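PDB 6A3F: putative dehydrogenase from Pseudarthrobacter phenanthrenivorans, which catalyses the NAD(+)-dependent oxidation of levoglucosan to 3-dehydrolevoglucosan, with high specificity for both substrate and cofactor, and works as a homotetramer. Local coordinates for residues Gln22-Gly27 against Ala52-Val57; Arg178-Gln183 against Tyr294-Ile299; Gly208-His213 against Ala284-His289. All blocks are in the same frame, centred on the assembly; numbering follows the deposited sequence.

Overall arrangement
Interaction 1 lies in the nucleotide-binding Rossmann domain, interactions 2 and 3 in the C-terminal substrate-binding domain, on the other side of the chain's centre. The centre of interaction 1 is 35 Å from that of interaction 2 and 34 Å from that of interaction 3, whereas the last two are 10 Å apart and touch. Strand 174-182 joins them: it pairs with 294-299 on one side and with strand 279-285 on the other, and Q183 N lies 2.9 Å from T285 O. Helix 206-221 covers the sheet here, Y181 packing against I210. Levoglucosan-binding residues gather where the two contacts meet: Q183 from interaction 2, D209 and H213 from interaction 3.

Interaction 1: residues Gln22-Gly27 against Ala52-Val57; sequences QNLNVG and APALPV
The amide of V57 gives its hydrogen to L24 O over 2.8 Å, and V57 O in turn accepts from V26 N, so one residue of 52-57 grips the strand on both sides of N25. L55 repeats the pattern two residues earlier, its N bonding to Q22 O and its O accepting from L24 N at 3.0 Å. This is the staggered bonding of parallel strands, and P56 fits between the two because its amide nitrogen, which has no hydrogen, is not needed for this pairing. N23, L55, N25 and V57 share one face of the sheet. There each asparagine stands beside a branched residue: N23 OD1 lies 3.4 Å from L55 CB, and N25 OD1 is the same distance from V57 CB, while N25 ND2 donates to D93 O. On the other face L24 CD1 rests 3.5 Å from A54 CB, a small methyl where the chain enters the strand. The pairing joins the two strands of the first beta-alpha-beta unit of the Rossmann domain, with helix 35-48 as the crossover; L24 and P56 pack on F367 of helix 355-371, and V26 on Y42 of helix 35-48.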
ATOM      1  N   GLN B  22      36.422  -9.200 -26.455  1.00 56.55           N
ATOM      2  CA  GLN B  22      36.394 -10.576 -26.912  1.00 54.27           C
ATOM      3  C   GLN B  22      34.941 -11.067 -27.015  1.00 48.27           C
ATOM      4  O   GLN B  22      34.074 -10.738 -26.189  1.00 40.68           O
ATOM      5  CB  GLN B  22      37.212 -11.451 -25.956  1.00 63.20           C
ATOM      6  CG  GLN B  22      37.740 -12.732 -26.602  1.00 75.53           C
ATOM      7  CD  GLN B  22      38.307 -13.710 -25.599  1.00 82.14           C
ATOM      8  OE1 GLN B  22      38.755 -13.320 -24.519  1.00 83.69           O
ATOM      9  NE2 GLN B  22      38.293 -14.991 -25.951  1.00 72.90           N
ATOM     10  N   ASN B  23      34.701 -11.875 -28.033  1.00 40.41           N
ATOM     11  CA  ASN B  23      33.518 -12.708 -28.116  1.00 41.01           C
ATOM     12  C   ASN B  23      33.675 -13.915 -27.177  1.00 42.35           C
ATOM     13  O   ASN B  23      34.702 -14.575 -27.199  1.00 42.85           O
ATOM     14  CB  ASN B  23      33.288 -13.163 -29.546  1.00 43.65           C
ATOM     15  CG  ASN B  23      32.825 -12.052 -30.454  1.00 47.38           C
ATOM     16  OD1 ASN B  23      32.448 -10.975 -30.013  1.00 47.69           O
ATOM     17  ND2 ASN B  23      32.824 -12.324 -31.746  1.00 55.86           N
ATOM     18  N   LEU B  24      32.694 -14.168 -26.307  1.00 37.00           N
ATOM     19  CA  LEU B  24      32.688 -15.350 -25.438  1.00 33.58           C
ATOM     20  C   LEU B  24      31.470 -16.216 -25.802  1.00 33.94           C
ATOM     21  O   LEU B  24      30.305 -15.767 -25.750  1.00 32.49           O
ATOM     22  CB  LEU B  24      32.668 -14.936 -23.965  1.00 32.99           C
ATOM     23  CG  LEU B  24      33.970 -14.368 -23.398  1.00 34.21           C
ATOM     24  CD1 LEU B  24      33.717 -13.743 -22.061  1.00 33.87           C
ATOM     25  CD2 LEU B  24      35.061 -15.424 -23.262  1.00 36.33           C
ATOM     26  N   ASN B  25      31.765 -17.453 -26.210  1.00 31.45           N
ATOM     27  CA  ASN B  25      30.785 -18.360 -26.744  1.00 31.94           C
ATOM     28  C   ASN B  25      30.148 -19.099 -25.564  1.00 32.06           C
ATOM     29  O   ASN B  25      30.818 -19.781 -24.790  1.00 30.45           O
ATOM     30  CB  ASN B  25      31.397 -19.322 -27.774  1.00 31.07           C
ATOM     31  CG  ASN B  25      31.811 -18.647 -29.063  1.00 29.36           C
ATOM     32  OD1 ASN B  25      31.108 -17.796 -29.590  1.00 32.34           O
ATOM     33  ND2 ASN B  25      32.934 -19.065 -29.621  1.00 35.50           N
ATOM     34  N   VAL B  26      28.834 -18.953 -25.470  1.00 29.58           N
ATOM     35  CA  VAL B  26      28.032 -19.566 -24.411  1.00 29.44           C
ATOM     36  C   VAL B  26      27.363 -20.824 -24.936  1.00 27.88           C
ATOM     37  O   VAL B  26      26.698 -20.783 -25.988  1.00 27.56           O
ATOM     38  CB  VAL B  26      26.941 -18.601 -23.892  1.00 29.31           C
ATOM     39  CG1 VAL B  26      26.065 -19.261 -22.842  1.00 28.29           C
ATOM     40  CG2 VAL B  26      27.549 -17.311 -23.374  1.00 29.63           C
ATOM     41  N   GLY B  27      27.493 -21.881 -24.141  1.00 28.36           N
ATOM     42  CA  GLY B  27      26.662 -23.053 -24.244  1.00 29.19           C
ATOM     43  C   GLY B  27      25.636 -23.110 -23.122  1.00 27.87           C
ATOM     44  O   GLY B  27      26.017 -23.185 -21.968  1.00 28.43           O
ATOM     45  N   ALA B  52      30.834  -3.287 -23.222  1.00 28.84           N
ATOM     46  CA  ALA B  52      30.617  -4.476 -22.459  1.00 30.45           C
ATOM     47  C   ALA B  52      31.958  -5.084 -22.053  1.00 34.24           C
ATOM     48  O   ALA B  52      32.947  -4.940 -22.752  1.00 35.26           O
ATOM     49  CB  ALA B  52      29.785  -5.471 -23.236  1.00 29.90           C
ATOM     50  N   PRO B  53      31.969  -5.781 -20.910  1.00 36.41           N
ATOM     51  CA  PRO B  53      33.174  -6.503 -20.539  1.00 36.63           C
ATOM     52  C   PRO B  53      33.557  -7.510 -21.638  1.00 37.33           C
ATOM     53  O   PRO B  53      34.733  -7.716 -21.860  1.00 37.62           O
ATOM     54  CB  PRO B  53      32.882  -7.198 -19.198  1.00 36.02           C
ATOM     55  CG  PRO B  53      31.384  -7.007 -18.936  1.00 36.27           C
ATOM     56  CD  PRO B  53      30.882  -6.001 -19.944  1.00 35.23           C
ATOM     57  N   ALA B  54      32.571  -8.107 -22.295  1.00 35.59           N
ATOM     58  CA  ALA B  54      32.798  -9.014 -23.398  1.00 35.73           C
ATOM     59  C   ALA B  54      31.460  -9.237 -24.093  1.00 38.06           C
ATOM     60  O   ALA B  54      30.423  -8.989 -23.493  1.00 40.62           O
ATOM     61  CB  ALA B  54      33.368 -10.327 -22.906  1.00 37.45           C
ATOM     62  N   LEU B  55      31.500  -9.718 -25.332  1.00 38.17           N
ATOM     63  CA  LEU B  55      30.297  -9.891 -26.126  1.00 36.57           C
ATOM     64  C   LEU B  55      29.810 -11.337 -26.009  1.00 34.93           C
ATOM     65  O   LEU B  55      30.426 -12.228 -26.562  1.00 32.58           O
ATOM     66  CB  LEU B  55      30.586  -9.544 -27.592  1.00 40.08           C
ATOM     67  CG  LEU B  55      30.301  -8.099 -27.994  1.00 45.12           C
ATOM     68  CD1 LEU B  55      30.627  -7.864 -29.464  1.00 50.05           C
ATOM     69  CD2 LEU B  55      28.845  -7.740 -27.687  1.00 45.21           C
ATOM     70  N   PRO B  56      28.695 -11.558 -25.308  1.00 32.67           N
ATOM     71  CA  PRO B  56      28.207 -12.935 -25.206  1.00 30.68           C
ATOM     72  C   PRO B  56      27.711 -13.390 -26.586  1.00 30.73           C
ATOM     73  O   PRO B  56      27.062 -12.628 -27.302  1.00 32.79           O
ATOM     74  CB  PRO B  56      27.067 -12.887 -24.178  1.00 30.43           C
ATOM     75  CG  PRO B  56      27.296 -11.596 -23.428  1.00 30.76           C
ATOM     76  CD  PRO B  56      27.911 -10.661 -24.444  1.00 31.89           C
ATOM     77  N   VAL B  57      28.037 -14.619 -26.961  1.00 31.00           N
ATOM     78  CA  VAL B  57      27.518 -15.192 -28.179  1.00 28.66           C
ATOM     79  C   VAL B  57      26.728 -16.448 -27.790  1.00 29.47           C
ATOM     80  O   VAL B  57      27.225 -17.302 -27.049  1.00 30.81           O
ATOM     81  CB  VAL B  57      28.634 -15.536 -29.194  1.00 29.48           C
ATOM     82  CG1 VAL B  57      28.062 -16.304 -30.383  1.00 30.29           C
ATOM     83  CG2 VAL B  57      29.400 -14.318 -29.689  1.00 31.01           C
TER

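Interaction 2: residues Arg178-Gln183 against Tyr294-Ile299; sequences RGTYLQ and YITFEI
Y181 and I295 form a non-hydrogen-bonded pair of the antiparallel strands 174-182 and 294-301, in the large mixed sheet of the Gfo/Idh/MocA C-terminal domain, and their side chains lie side by side. Backbone bonds of the flanking pairs R178-E298, T180-T296 and L182-Y294 hold the strands together. Along I295, CB lies 4.2 Å from T180 O, and CG2 keeps near that same carbonyl. CG1 then sits over the centre of the Y181 ring, 3.5 Å from the centroid and 10° off the normal, a CH-pi contact. The tip, CD1, reaches past the middle of the ring to CE2 and CZ. An isoleucine suits the place because its longer branch covers a flat aromatic face. Y181 OH hydrogen-bonds to N293 OD1. The Y181 side chain is about 4 Å from those of Y153 and H213, which bind levoglucosan, consistent with a second-shell place.

On the opposite face L182 CD1 meets Y294 at the ring's edge, 3.8 Å from CD2, while the methyl CG2 of T296 covers one face of this ring. The beta-branched T180 and T296 suit extended strands. Each places its hydroxyl between its own backbone N and carbonyl carbon (chi1 73° in both), which brings the two OG1 atoms within 2.6 Å in a hydrogen bond; T296 OG1 also binds a water at 2.6 Å.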
ATOM      1  N   ARG B 178      14.283 -10.756   9.111  1.00 18.28           N
ATOM      2  CA  ARG B 178      13.098 -11.580   8.794  1.00 18.46           C
ATOM      3  C   ARG B 178      13.113 -11.710   7.278  1.00 20.42           C
ATOM      4  O   ARG B 178      13.109 -10.682   6.602  1.00 20.75           O
ATOM      5  CB  ARG B 178      11.788 -10.966   9.335  1.00 19.30           C
ATOM      6  CG  ARG B 178      10.502 -11.643   8.837  1.00 18.80           C
ATOM      7  CD  ARG B 178      10.465 -13.145   9.205  1.00 22.32           C
ATOM      8  NE  ARG B 178       9.183 -13.759   8.880  1.00 19.87           N
ATOM      9  CZ  ARG B 178       8.824 -15.005   9.131  1.00 20.48           C
ATOM     10  NH1 ARG B 178       9.648 -15.827   9.777  1.00 20.10           N
ATOM     11  NH2 ARG B 178       7.637 -15.400   8.691  1.00 19.53           N
ATOM     12  N   GLY B 179      13.099 -12.922   6.739  1.00 18.25           N
ATOM     13  CA  GLY B 179      12.996 -13.058   5.288  1.00 19.98           C
ATOM     14  C   GLY B 179      12.002 -14.131   4.902  1.00 20.15           C
ATOM     15  O   GLY B 179      11.885 -15.170   5.588  1.00 18.13           O
ATOM     16  N   THR B 180      11.221 -13.859   3.832  1.00 18.44           N
ATOM     17  CA  THR B 180      10.214 -14.848   3.439  1.00 19.23           C
ATOM     18  C   THR B 180      10.215 -15.015   1.922  1.00 19.05           C
ATOM     19  O   THR B 180      10.650 -14.157   1.173  1.00 18.23           O
ATOM     20  CB  THR B 180       8.799 -14.542   3.918  1.00 20.13           C
ATOM     21  OG1 THR B 180       8.242 -13.460   3.170  1.00 22.22           O
ATOM     22  CG2 THR B 180       8.692 -14.374   5.421  1.00 19.37           C
ATOM     23  N   TYR B 181       9.719 -16.198   1.493  1.00 16.35           N
ATOM     24  CA  TYR B 181       9.444 -16.421   0.113  1.00 17.64           C
ATOM     25  C   TYR B 181       8.138 -17.223   0.072  1.00 16.65           C
ATOM     26  O   TYR B 181       8.121 -18.423   0.338  1.00 19.70           O
ATOM     27  CB  TYR B 181      10.601 -17.116  -0.592  1.00 18.44           C
ATOM     28  CG  TYR B 181      10.629 -17.014  -2.098  1.00 18.29           C
ATOM     29  CD1 TYR B 181       9.481 -17.000  -2.873  1.00 18.19           C
ATOM     30  CD2 TYR B 181      11.833 -16.948  -2.757  1.00 18.83           C
ATOM     31  CE1 TYR B 181       9.541 -16.890  -4.263  1.00 18.06           C
ATOM     32  CE2 TYR B 181      11.908 -16.881  -4.139  1.00 19.60           C
ATOM     33  CZ  TYR B 181      10.759 -16.887  -4.906  1.00 18.75           C
ATOM     34  OH  TYR B 181      10.912 -16.798  -6.269  1.00 20.04           O
ATOM     35  N   LEU B 182       7.051 -16.525  -0.182  1.00 16.37           N
ATOM     36  CA  LEU B 182       5.708 -17.162  -0.151  1.00 18.33           C
ATOM     37  C   LEU B 182       5.160 -17.261  -1.594  1.00 19.41           C
ATOM     38  O   LEU B 182       5.198 -16.299  -2.371  1.00 18.27           O
ATOM     39  CB  LEU B 182       4.781 -16.344   0.741  1.00 20.21           C
ATOM     40  CG  LEU B 182       5.291 -15.944   2.140  1.00 16.70           C
ATOM     41  CD1 LEU B 182       4.192 -15.251   2.917  1.00 16.74           C
ATOM     42  CD2 LEU B 182       5.746 -17.170   2.928  1.00 18.56           C
ATOM     43  N   GLN B 183       4.589 -18.428  -1.906  1.00 19.27           N
ATOM     44  CA  GLN B 183       4.071 -18.738  -3.224  1.00 19.62           C
ATOM     45  C   GLN B 183       2.826 -19.602  -3.065  1.00 20.35           C
ATOM     46  O   GLN B 183       2.571 -20.134  -1.958  1.00 19.48           O
ATOM     47  CB  GLN B 183       5.068 -19.533  -4.061  1.00 21.23           C
ATOM     48  CG  GLN B 183       6.341 -18.789  -4.429  1.00 19.99           C
ATOM     49  CD  GLN B 183       7.148 -19.493  -5.493  1.00 22.62           C
ATOM     50  OE1 GLN B 183       7.549 -20.662  -5.313  1.00 21.57           O
ATOM     51  NE2 GLN B 183       7.485 -18.770  -6.585  1.00 20.82           N
ATOM     52  N   TYR B 294       6.395 -13.697  -3.637  1.00 18.11           N
ATOM     53  CA  TYR B 294       6.470 -12.793  -2.506  1.00 18.18           C
ATOM     54  C   TYR B 294       7.764 -13.046  -1.735  1.00 20.05           C
ATOM     55  O   TYR B 294       7.754 -13.699  -0.677  1.00 18.81           O
ATOM     56  CB  TYR B 294       5.228 -12.957  -1.640  1.00 18.00           C
ATOM     57  CG  TYR B 294       4.977 -11.926  -0.578  1.00 19.03           C
ATOM     58  CD1 TYR B 294       4.696 -10.595  -0.895  1.00 19.31           C
ATOM     59  CD2 TYR B 294       5.001 -12.282   0.760  1.00 19.96           C
ATOM     60  CE1 TYR B 294       4.444  -9.667   0.090  1.00 18.50           C
ATOM     61  CE2 TYR B 294       4.729 -11.366   1.764  1.00 19.77           C
ATOM     62  CZ  TYR B 294       4.445 -10.053   1.426  1.00 20.51           C
ATOM     63  OH  TYR B 294       4.222  -9.193   2.459  1.00 20.48           O
ATOM     64  N   ILE B 295       8.840 -12.497  -2.281  1.00 18.41           N
ATOM     65  CA  ILE B 295      10.155 -12.514  -1.649  1.00 19.40           C
ATOM     66  C   ILE B 295      10.290 -11.248  -0.811  1.00 19.62           C
ATOM     67  O   ILE B 295      10.179 -10.135  -1.363  1.00 18.30           O
ATOM     68  CB  ILE B 295      11.297 -12.578  -2.653  1.00 21.02           C
ATOM     69  CG1 ILE B 295      10.978 -13.511  -3.828  1.00 18.77           C
ATOM     70  CG2 ILE B 295      12.594 -12.933  -1.920  1.00 21.34           C
ATOM     71  CD1 ILE B 295      12.012 -13.487  -4.911  1.00 18.38           C
ATOM     72  N   THR B 296      10.443 -11.387   0.494  1.00 18.53           N
ATOM     73  CA  THR B 296      10.488 -10.192   1.376  1.00 18.14           C
ATOM     74  C   THR B 296      11.674 -10.264   2.324  1.00 19.12           C
ATOM     75  O   THR B 296      12.202 -11.384   2.652  1.00 18.72           O
ATOM     76  CB  THR B 296       9.211 -10.052   2.213  1.00 18.84           C
ATOM     77  OG1 THR B 296       9.215 -11.056   3.236  1.00 19.26           O
ATOM     78  CG2 THR B 296       7.977 -10.188   1.338  1.00 20.40           C
ATOM     79  N   PHE B 297      12.102  -9.082   2.780  1.00 18.25           N
ATOM     80  CA  PHE B 297      12.901  -9.102   4.002  1.00 17.39           C
ATOM     81  C   PHE B 297      12.591  -7.830   4.766  1.00 17.50           C
ATOM     82  O   PHE B 297      12.139  -6.816   4.164  1.00 17.53           O
ATOM     83  CB  PHE B 297      14.397  -9.254   3.701  1.00 18.23           C
ATOM     84  CG  PHE B 297      15.004  -8.209   2.802  1.00 18.12           C
ATOM     85  CD1 PHE B 297      15.340  -6.943   3.293  1.00 19.46           C
ATOM     86  CD2 PHE B 297      15.344  -8.531   1.491  1.00 19.07           C
ATOM     87  CE1 PHE B 297      15.938  -6.009   2.458  1.00 19.69           C
ATOM     88  CE2 PHE B 297      15.982  -7.599   0.683  1.00 22.68           C
ATOM     89  CZ  PHE B 297      16.259  -6.341   1.167  1.00 20.12           C
ATOM     90  N   GLU B 298      12.804  -7.921   6.067  1.00 16.20           N
ATOM     91  CA  GLU B 298      12.716  -6.782   6.934  1.00 18.06           C
ATOM     92  C   GLU B 298      13.924  -6.860   7.855  1.00 19.51           C
ATOM     93  O   GLU B 298      14.097  -7.874   8.504  1.00 18.09           O
ATOM     94  CB  GLU B 298      11.437  -6.776   7.760  1.00 19.30           C
ATOM     95  CG  GLU B 298      11.352  -5.648   8.790  1.00 17.96           C
ATOM     96  CD  GLU B 298       9.952  -5.183   9.209  1.00 20.58           C
ATOM     97  OE1 GLU B 298       8.944  -5.568   8.542  1.00 17.70           O
ATOM     98  OE2 GLU B 298       9.845  -4.359  10.155  1.00 19.60           O
ATOM     99  N   ILE B 299      14.710  -5.809   7.839  1.00 18.32           N
ATOM    100  CA  ILE B 299      15.912  -5.733   8.639  1.00 20.21           C
ATOM    101  C   ILE B 299      15.782  -4.613   9.659  1.00 16.90           C
ATOM    102  O   ILE B 299      15.452  -3.475   9.293  1.00 17.72           O
ATOM    103  CB  ILE B 299      17.157  -5.553   7.774  1.00 20.14           C
ATOM    104  CG1 ILE B 299      17.379  -6.739   6.825  1.00 22.95           C
ATOM    105  CG2 ILE B 299      18.355  -5.315   8.683  1.00 23.46           C
ATOM    106  CD1 ILE B 299      18.399  -6.480   5.743  1.00 22.46           C
TER
HETATM  107  O   HOH W   1       9.885 -10.167   5.536  1.00 30.20           O

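Interaction 3: residues Gly208-His213 against Ala284-His289; sequences GDIATH and ATRNAH
I210 and A211 form the close-packed side of this contact, pressing from the helix onto the end of strand 279-285. The methyl of A284 touches both, CB lying 3.9 Å from A211 CB and 4.0 Å from I210 CG1; two alanines suit a place where helix and sheet come close. I210 reaches further, its CG1 set between backbone N and carbonyl carbon (chi1 51°), so that CD1 ends 3.4 Å from T285 O.

The other side is polar and hydrated, with D209 partly exposed. There R286 extends its chain and gives NH2 to D209 OD2 in a salt bridge of 2.9 Å. The oxygen lies in the guanidinium plane, yet the nitrogen meets it from above the carboxylate plane. A water bridges the same pair, donating to D209 OD2 at 2.6 Å and accepting from R286 NE at 2.9 Å. Arginine suits this place because its several N-H groups serve different partners, NH1 bonding to R196 O; D209, which binds levoglucosan, offers OD1 to K124. T285 OG1 accepts from N287 N in an ST turn and also hydrogen-bonds E267 OE1. Helix 206-221 packs on the sheet, where A284 and A211 meet V268 of strand 267-274.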
ATOM      1  N   GLY B 208      15.014 -25.960  -0.864  1.00 23.64           N
ATOM      2  CA  GLY B 208      16.003 -25.780  -1.906  1.00 22.88           C
ATOM      3  C   GLY B 208      15.570 -24.824  -3.016  1.00 21.38           C
ATOM      4  O   GLY B 208      16.411 -24.203  -3.686  1.00 23.86           O
ATOM      5  N   ASP B 209      14.282 -24.839  -3.334  1.00 21.05           N
ATOM      6  CA  ASP B 209      13.774 -24.114  -4.477  1.00 22.10           C
ATOM      7  C   ASP B 209      13.643 -22.597  -4.194  1.00 23.70           C
ATOM      8  O   ASP B 209      14.013 -21.767  -5.060  1.00 23.09           O
ATOM      9  CB  ASP B 209      12.410 -24.663  -4.899  1.00 22.50           C
ATOM     10  CG  ASP B 209      11.940 -24.142  -6.238  1.00 24.22           C
ATOM     11  OD1 ASP B 209      12.787 -23.805  -7.069  1.00 23.74           O
ATOM     12  OD2 ASP B 209      10.709 -24.098  -6.459  1.00 21.70           O
ATOM     13  N   ILE B 210      13.112 -22.254  -3.024  1.00 22.20           N
ATOM     14  CA  ILE B 210      12.782 -20.823  -2.780  1.00 20.55           C
ATOM     15  C   ILE B 210      13.418 -20.321  -1.489  1.00 22.41           C
ATOM     16  O   ILE B 210      13.864 -19.172  -1.441  1.00 21.20           O
ATOM     17  CB  ILE B 210      11.279 -20.535  -2.870  1.00 19.30           C
ATOM     18  CG1 ILE B 210      10.431 -21.468  -2.011  1.00 18.35           C
ATOM     19  CG2 ILE B 210      10.856 -20.519  -4.339  1.00 19.00           C
ATOM     20  CD1 ILE B 210       8.942 -21.113  -1.950  1.00 17.52           C
ATOM     21  N   ALA B 211      13.549 -21.129  -0.452  1.00 21.42           N
ATOM     22  CA  ALA B 211      14.231 -20.561   0.719  1.00 21.04           C
ATOM     23  C   ALA B 211      15.685 -20.207   0.422  1.00 20.98           C
ATOM     24  O   ALA B 211      16.215 -19.276   1.034  1.00 19.80           O
ATOM     25  CB  ALA B 211      14.115 -21.502   1.888  1.00 20.76           C
ATOM     26  N   THR B 212      16.365 -20.939  -0.477  1.00 19.65           N
ATOM     27  CA  THR B 212      17.768 -20.644  -0.787  1.00 21.10           C
ATOM     28  C   THR B 212      17.916 -19.206  -1.311  1.00 21.15           C
ATOM     29  O   THR B 212      18.943 -18.579  -1.055  1.00 19.97           O
ATOM     30  CB  THR B 212      18.345 -21.670  -1.765  1.00 21.15           C
ATOM     31  OG1 THR B 212      17.458 -21.677  -2.880  1.00 21.22           O
ATOM     32  CG2 THR B 212      18.449 -23.076  -1.179  1.00 21.32           C
ATOM     33  N   HIS B 213      16.923 -18.700  -2.058  1.00 20.20           N
ATOM     34  CA  HIS B 213      16.980 -17.292  -2.530  1.00 21.44           C
ATOM     35  C   HIS B 213      17.039 -16.330  -1.330  1.00 19.81           C
ATOM     36  O   HIS B 213      17.805 -15.332  -1.302  1.00 20.61           O
ATOM     37  CB  HIS B 213      15.780 -16.981  -3.436  1.00 20.23           C
ATOM     38  CG  HIS B 213      15.838 -17.577  -4.795  1.00 17.62           C
ATOM     39  ND1 HIS B 213      16.836 -17.290  -5.648  1.00 18.78           N
ATOM     40  CD2 HIS B 213      14.962 -18.388  -5.464  1.00 17.08           C
ATOM     41  CE1 HIS B 213      16.612 -17.931  -6.796  1.00 19.27           C
ATOM     42  NE2 HIS B 213      15.466 -18.615  -6.710  1.00 18.58           N
ATOM     43  N   ALA B 284       9.507 -20.051   4.119  1.00 19.93           N
ATOM     44  CA  ALA B 284       9.145 -20.187   2.686  1.00 18.43           C
ATOM     45  C   ALA B 284       8.033 -21.233   2.560  1.00 20.28           C
ATOM     46  O   ALA B 284       7.992 -22.191   3.343  1.00 19.93           O
ATOM     47  CB  ALA B 284      10.365 -20.486   1.840  1.00 18.61           C
ATOM     48  N   THR B 285       7.125 -21.036   1.597  1.00 19.65           N
ATOM     49  CA  THR B 285       6.039 -21.962   1.369  1.00 20.75           C
ATOM     50  C   THR B 285       5.595 -21.897  -0.099  1.00 22.88           C
ATOM     51  O   THR B 285       5.708 -20.864  -0.778  1.00 19.59           O
ATOM     52  CB  THR B 285       4.871 -21.683   2.330  1.00 21.58           C
ATOM     53  OG1 THR B 285       3.970 -22.788   2.267  1.00 22.29           O
ATOM     54  CG2 THR B 285       4.137 -20.392   2.011  1.00 23.90           C
ATOM     55  N   ARG B 286       5.037 -23.030  -0.540  1.00 20.93           N
ATOM     56  CA  ARG B 286       4.327 -23.160  -1.786  1.00 21.80           C
ATOM     57  C   ARG B 286       2.808 -23.130  -1.561  1.00 19.07           C
ATOM     58  O   ARG B 286       2.046 -23.277  -2.540  1.00 21.38           O
ATOM     59  CB  ARG B 286       4.746 -24.483  -2.433  1.00 20.80           C
ATOM     60  CG  ARG B 286       6.181 -24.524  -2.891  1.00 22.79           C
ATOM     61  CD  ARG B 286       6.597 -25.870  -3.508  1.00 22.08           C
ATOM     62  NE  ARG B 286       7.888 -25.747  -4.136  1.00 21.89           N
ATOM     63  CZ  ARG B 286       8.661 -26.763  -4.509  1.00 22.09           C
ATOM     64  NH1 ARG B 286       8.370 -28.007  -4.146  1.00 20.74           N
ATOM     65  NH2 ARG B 286       9.724 -26.535  -5.258  1.00 20.08           N
ATOM     66  N   ASN B 287       2.332 -22.886  -0.337  1.00 19.02           N
ATOM     67  CA  ASN B 287       0.931 -23.101   0.029  1.00 20.44           C
ATOM     68  C   ASN B 287       0.347 -21.865   0.713  1.00 20.67           C
ATOM     69  O   ASN B 287      -0.266 -21.973   1.764  1.00 18.33           O
ATOM     70  CB  ASN B 287       0.765 -24.343   0.921  1.00 19.29           C
ATOM     71  CG  ASN B 287       1.179 -25.597   0.199  1.00 19.68           C
ATOM     72  OD1 ASN B 287       2.373 -25.805  -0.039  1.00 21.52           O
ATOM     73  ND2 ASN B 287       0.198 -26.379  -0.257  1.00 19.67           N
ATOM     74  N   ALA B 288       0.605 -20.666   0.142  1.00 18.94           N
ATOM     75  CA  ALA B 288       0.081 -19.433   0.658  1.00 17.98           C
ATOM     76  C   ALA B 288      -0.793 -18.736  -0.401  1.00 17.68           C
ATOM     77  O   ALA B 288      -0.297 -17.960  -1.185  1.00 19.59           O
ATOM     78  CB  ALA B 288       1.235 -18.566   1.077  1.00 17.24           C
ATOM     79  N   HIS B 289      -2.073 -19.075  -0.441  1.00 19.15           N
ATOM     80  CA  HIS B 289      -3.000 -18.525  -1.425  1.00 17.20           C
ATOM     81  C   HIS B 289      -2.886 -16.995  -1.387  1.00 19.18           C
ATOM     82  O   HIS B 289      -2.923 -16.401  -0.314  1.00 18.59           O
ATOM     83  CB  HIS B 289      -4.426 -18.974  -1.100  1.00 19.12           C
ATOM     84  CG  HIS B 289      -4.693 -20.383  -1.517  1.00 21.64           C
ATOM     85  ND1 HIS B 289      -4.692 -20.764  -2.855  1.00 19.70           N
ATOM     86  CD2 HIS B 289      -5.027 -21.482  -0.783  1.00 24.12           C
ATOM     87  CE1 HIS B 289      -4.990 -22.068  -2.922  1.00 22.07           C
ATOM     88  NE2 HIS B 289      -5.222 -22.532  -1.656  1.00 21.35           N
TER
HETATM   89  O   HOH W   2       8.645 -23.157  -5.118  1.00 20.71           O